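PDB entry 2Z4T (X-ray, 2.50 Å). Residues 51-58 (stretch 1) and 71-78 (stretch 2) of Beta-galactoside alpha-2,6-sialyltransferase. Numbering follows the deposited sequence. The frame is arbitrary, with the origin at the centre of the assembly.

Stretch 1, residues 51-58: SFTKHSWV
Stretch 2, residues 71-78: NKESISLS

Stretch 2 presents a looped backbone whose carbonyl groups receive two ring nitrogens from stretch 1, where the chain is extended as a strand through Trp57 and Val58, and Phe52, His55 and Trp57 direct their CA-to-CB bonds toward the partner. The register pairs Trp57 with Lys72 and His55 with Ile75, so residues 72-75 run broadly counter to 55-57. The segments bury 457 Å² in all.

Asn71 opens a type I turn (phi/psi -54/-61, then -48/-26 at Lys72 and -87/-6 at Glu73) closed by Ser74 N to Asn71 O at 3.2 Å. Lys72 CA lies 5.3 Å from Trp57 CA. Its CA-to-CB bond points sideways; chi1 m and chi2 t bring Lys72 CD to 3.5 Å from Trp57 O. His55 (-136/-168, chi1 76°, chi2 -54°) donates NE2 to Lys72 O at 3.0 Å, a weak bond at 121°. Glu73 points its CB away, though the end of its side chain comes nearer; Glu73 O sits at the imidazole edge, 3.8 Å from His55 CE1. The CA-to-CB bond of Ser74 (-104/154, chi1 p) also points away. Ser74 O accepts a second weak bond from His55 NE2 (3.2 Å, 136°), so one nitrogen is shared between two carbonyls, neither well aligned; Ser74 OG donates to Ser76 O at 2.9 Å.

Ile75 (-78/-36, chi1 89°, chi2 97°) has its CB sideways and its CA 7.4 Å from His55 CA. Ile75 CG2 covers one imidazole face, 4.2 Å from His55 CE1, and Ile75 CD1 reaches 4.5 Å from Phe52 CE2 (chi1 -72°, chi2 -82°). The best-formed polar contact is Trp57 NE1 to Ile75 O, 2.8 Å and 154°, with the acceptor near the indole plane (Trp57 -116/135, chi1 -86°, chi2 109°). The CA-to-CB bond of Ser76 (-78/145) points away. At Leu77 (-83/120; chi1 t, chi2 p) a strand begins; Leu77 CB points toward stretch 1, 3.5 Å from Trp57 CZ2 and 3.8 Å from the six-membered ring centroid, a CH-pi contact over the face.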

ATOM      1  N   SER A  51      13.823  45.146 -16.846  1.00 63.73           N
ATOM      2  CA  SER A  51      12.696  46.030 -17.189  1.00 61.45           C
ATOM      3  C   SER A  51      12.455  46.103 -18.719  1.00 59.82           C
ATOM      4  O   SER A  51      13.389  46.381 -19.483  1.00 59.53           O
ATOM      5  CB  SER A  51      12.968  47.438 -16.626  1.00 61.85           C
ATOM      6  OG  SER A  51      11.884  48.330 -16.841  1.00 61.21           O
ATOM      7  N   PHE A  52      11.213  45.881 -19.162  1.00 57.39           N
ATOM      8  CA  PHE A  52      10.921  45.732 -20.598  1.00 55.13           C
ATOM      9  C   PHE A  52      10.313  46.950 -21.280  1.00 54.31           C
ATOM     10  O   PHE A  52       9.386  47.549 -20.777  1.00 54.08           O
ATOM     11  CB  PHE A  52      10.039  44.506 -20.846  1.00 54.28           C
ATOM     12  CG  PHE A  52      10.758  43.198 -20.675  1.00 53.27           C
ATOM     13  CD1 PHE A  52      11.546  42.684 -21.699  1.00 51.86           C
ATOM     14  CD2 PHE A  52      10.653  42.478 -19.488  1.00 51.77           C
ATOM     15  CE1 PHE A  52      12.221  41.480 -21.536  1.00 51.75           C
ATOM     16  CE2 PHE A  52      11.321  41.266 -19.323  1.00 51.30           C
ATOM     17  CZ  PHE A  52      12.106  40.768 -20.345  1.00 51.34           C
ATOM     18  N   THR A  53      10.835  47.281 -22.451  1.00 53.56           N
ATOM     19  CA  THR A  53      10.321  48.367 -23.269  1.00 53.41           C
ATOM     20  C   THR A  53       9.073  47.954 -24.085  1.00 53.18           C
ATOM     21  O   THR A  53       8.033  48.610 -24.018  1.00 52.83           O
ATOM     22  CB  THR A  53      11.424  48.856 -24.231  1.00 53.41           C
ATOM     23  OG1 THR A  53      12.563  49.274 -23.473  1.00 54.10           O
ATOM     24  CG2 THR A  53      10.935  50.009 -25.097  1.00 53.84           C
ATOM     25  N   LYS A  54       9.241  46.908 -24.901  1.00 52.63           N
ATOM     26  CA  LYS A  54       8.209  46.216 -25.674  1.00 51.77           C
ATOM     27  C   LYS A  54       8.178  44.970 -24.784  1.00 50.28           C
ATOM     28  O   LYS A  54       9.237  44.605 -24.281  1.00 50.27           O
ATOM     29  CB  LYS A  54       8.724  46.016 -27.091  1.00 51.89           C
ATOM     30  CG  LYS A  54       8.798  47.329 -27.880  1.00 52.99           C
ATOM     31  CD  LYS A  54       9.787  47.318 -29.069  1.00 53.82           C
ATOM     32  CE  LYS A  54       9.211  46.661 -30.353  1.00 57.56           C
ATOM     33  NZ  LYS A  54       7.953  47.257 -30.954  1.00 59.32           N
ATOM     34  N   HIS A  55       7.089  44.216 -24.654  1.00 48.36           N
ATOM     35  CA  HIS A  55       6.934  42.886 -25.182  1.00 46.57           C
ATOM     36  C   HIS A  55       5.680  42.391 -25.902  1.00 45.20           C
ATOM     37  O   HIS A  55       4.760  43.140 -26.228  1.00 45.04           O
ATOM     38  CB  HIS A  55       6.941  42.053 -23.895  1.00 47.15           C
ATOM     39  CG  HIS A  55       5.643  42.130 -23.142  1.00 49.01           C
ATOM     40  ND1 HIS A  55       5.068  43.328 -22.763  1.00 50.92           N
ATOM     41  CD2 HIS A  55       4.775  41.164 -22.759  1.00 50.41           C
ATOM     42  CE1 HIS A  55       3.916  43.095 -22.160  1.00 50.77           C
ATOM     43  NE2 HIS A  55       3.714  41.788 -22.144  1.00 50.47           N
ATOM     44  N   SER A  56       5.657  41.069 -26.089  1.00 43.37           N
ATOM     45  CA  SER A  56       4.528  40.352 -26.680  1.00 41.66           C
ATOM     46  C   SER A  56       4.388  38.947 -26.091  1.00 40.81           C
ATOM     47  O   SER A  56       5.389  38.259 -25.856  1.00 40.07           O
ATOM     48  CB  SER A  56       4.672  40.260 -28.209  1.00 41.61           C
ATOM     49  OG  SER A  56       5.743  39.396 -28.596  1.00 39.89           O
ATOM     50  N   TRP A  57       3.135  38.555 -25.845  1.00 39.69           N
ATOM     51  CA  TRP A  57       2.749  37.166 -25.575  1.00 38.91           C
ATOM     52  C   TRP A  57       1.828  36.678 -26.696  1.00 38.53           C
ATOM     53  O   TRP A  57       0.911  37.394 -27.118  1.00 38.47           O
ATOM     54  CB  TRP A  57       2.002  37.042 -24.264  1.00 38.44           C
ATOM     55  CG  TRP A  57       2.846  36.893 -23.050  1.00 38.86           C
ATOM     56  CD1 TRP A  57       3.036  37.827 -22.067  1.00 37.58           C
ATOM     57  CD2 TRP A  57       3.590  35.723 -22.649  1.00 38.43           C
ATOM     58  NE1 TRP A  57       3.848  37.307 -21.082  1.00 38.30           N
ATOM     59  CE2 TRP A  57       4.202  36.023 -21.412  1.00 37.67           C
ATOM     60  CE3 TRP A  57       3.803  34.457 -23.221  1.00 38.25           C
ATOM     61  CZ2 TRP A  57       5.033  35.111 -20.741  1.00 37.75           C
ATOM     62  CZ3 TRP A  57       4.615  33.533 -22.537  1.00 38.46           C
ATOM     63  CH2 TRP A  57       5.220  33.874 -21.309  1.00 37.78           C
ATOM     64  N   VAL A  58       2.071  35.465 -27.185  1.00 37.85           N
ATOM     65  CA  VAL A  58       1.306  34.947 -28.313  1.00 37.25           C
ATOM     66  C   VAL A  58       0.996  33.469 -28.125  1.00 37.65           C
ATOM     67  O   VAL A  58       1.892  32.648 -27.896  1.00 37.40           O
ATOM     68  CB  VAL A  58       2.036  35.159 -29.653  1.00 36.99           C
ATOM     69  CG1 VAL A  58       1.251  34.502 -30.798  1.00 37.10           C
ATOM     70  CG2 VAL A  58       2.237  36.637 -29.932  1.00 36.06           C
ATOM     71  N   ASN A  71      -4.627  39.897 -20.753  1.00 75.17           N
ATOM     72  CA  ASN A  71      -3.603  38.876 -20.504  1.00 74.89           C
ATOM     73  C   ASN A  71      -2.277  39.327 -21.134  1.00 74.43           C
ATOM     74  O   ASN A  71      -1.264  39.531 -20.446  1.00 74.22           O
ATOM     75  CB  ASN A  71      -4.022  37.516 -21.108  1.00 75.27           C
ATOM     76  CG  ASN A  71      -4.992  36.715 -20.221  1.00 75.30           C
ATOM     77  OD1 ASN A  71      -5.445  35.632 -20.616  1.00 74.34           O
ATOM     78  ND2 ASN A  71      -5.297  37.231 -19.027  1.00 74.91           N
ATOM     79  N   LYS A  72      -2.318  39.495 -22.453  1.00 73.66           N
ATOM     80  CA  LYS A  72      -1.163  39.871 -23.246  1.00 73.26           C
ATOM     81  C   LYS A  72      -0.353  41.062 -22.690  1.00 72.75           C
ATOM     82  O   LYS A  72       0.852  41.162 -22.956  1.00 72.78           O
ATOM     83  CB  LYS A  72      -1.607  40.150 -24.685  1.00 73.40           C
ATOM     84  CG  LYS A  72      -1.993  38.905 -25.454  1.00 74.44           C
ATOM     85  CD  LYS A  72      -2.053  39.191 -26.950  1.00 77.02           C
ATOM     86  CE  LYS A  72      -3.481  39.263 -27.473  1.00 78.32           C
ATOM     87  NZ  LYS A  72      -4.120  37.903 -27.523  1.00 79.23           N
ATOM     88  N   GLU A  73      -1.002  41.945 -21.916  1.00 71.65           N
ATOM     89  CA  GLU A  73      -0.379  43.215 -21.492  1.00 70.58           C
ATOM     90  C   GLU A  73       0.467  43.188 -20.210  1.00 69.46           C
ATOM     91  O   GLU A  73       1.107  44.190 -19.866  1.00 69.55           O
ATOM     92  CB  GLU A  73      -1.403  44.361 -21.448  1.00 70.90           C
ATOM     93  CG  GLU A  73      -2.059  44.686 -22.819  1.00 72.50           C
ATOM     94  CD  GLU A  73      -1.179  44.327 -24.041  1.00 73.51           C
ATOM     95  OE1 GLU A  73       0.054  44.578 -24.006  1.00 74.26           O
ATOM     96  OE2 GLU A  73      -1.728  43.792 -25.037  1.00 73.15           O
ATOM     97  N   SER A  74       0.479  42.052 -19.516  1.00 67.46           N
ATOM     98  CA  SER A  74       1.351  41.897 -18.366  1.00 65.61           C
ATOM     99  C   SER A  74       2.532  41.020 -18.775  1.00 64.13           C
ATOM    100  O   SER A  74       2.408  40.213 -19.705  1.00 63.72           O
ATOM    101  CB  SER A  74       0.590  41.307 -17.172  1.00 65.85           C
ATOM    102  OG  SER A  74       0.311  39.938 -17.371  1.00 65.00           O
ATOM    103  N   ILE A  75       3.676  41.183 -18.103  1.00 62.04           N
ATOM    104  CA  ILE A  75       4.876  40.438 -18.510  1.00 59.76           C
ATOM    105  C   ILE A  75       4.844  38.981 -18.034  1.00 58.06           C
ATOM    106  O   ILE A  75       5.264  38.090 -18.757  1.00 57.64           O
ATOM    107  CB  ILE A  75       6.240  41.198 -18.264  1.00 59.68           C
ATOM    108  CG1 ILE A  75       6.805  40.923 -16.888  1.00 60.09           C
ATOM    109  CG2 ILE A  75       6.134  42.689 -18.575  1.00 58.64           C
ATOM    110  CD1 ILE A  75       7.847  39.824 -16.915  1.00 61.52           C
ATOM    111  N   SER A  76       4.297  38.725 -16.857  1.00 56.19           N
ATOM    112  CA  SER A  76       4.057  37.344 -16.492  1.00 55.08           C
ATOM    113  C   SER A  76       2.807  36.801 -17.204  1.00 54.17           C
ATOM    114  O   SER A  76       1.849  37.530 -17.442  1.00 53.92           O
ATOM    115  CB  SER A  76       3.979  37.167 -14.977  1.00 54.98           C
ATOM    116  OG  SER A  76       2.691  37.454 -14.497  1.00 55.49           O
ATOM    117  N   LEU A  77       2.848  35.522 -17.560  1.00 53.23           N
ATOM    118  CA  LEU A  77       1.773  34.866 -18.303  1.00 52.26           C
ATOM    119  C   LEU A  77       0.660  34.396 -17.375  1.00 51.45           C
ATOM    120  O   LEU A  77       0.883  33.581 -16.484  1.00 51.03           O
ATOM    121  CB  LEU A  77       2.327  33.664 -19.073  1.00 52.18           C
ATOM    122  CG  LEU A  77       1.318  32.750 -19.779  1.00 52.53           C
ATOM    123  CD1 LEU A  77       0.768  33.390 -21.078  1.00 51.27           C
ATOM    124  CD2 LEU A  77       1.915  31.363 -20.031  1.00 50.58           C
ATOM    125  N   SER A  78      -0.540  34.909 -17.599  1.00 50.75           N
ATOM    126  CA  SER A  78      -1.678  34.511 -16.806  1.00 50.29           C
ATOM    127  C   SER A  78      -2.767  33.890 -17.686  1.00 49.91           C
ATOM    128  O   SER A  78      -3.308  34.547 -18.583  1.00 49.96           O
ATOM    129  CB  SER A  78      -2.205  35.714 -16.041  1.00 50.21           C
ATOM    130  OG  SER A  78      -2.733  35.277 -14.813  1.00 51.47           O
TER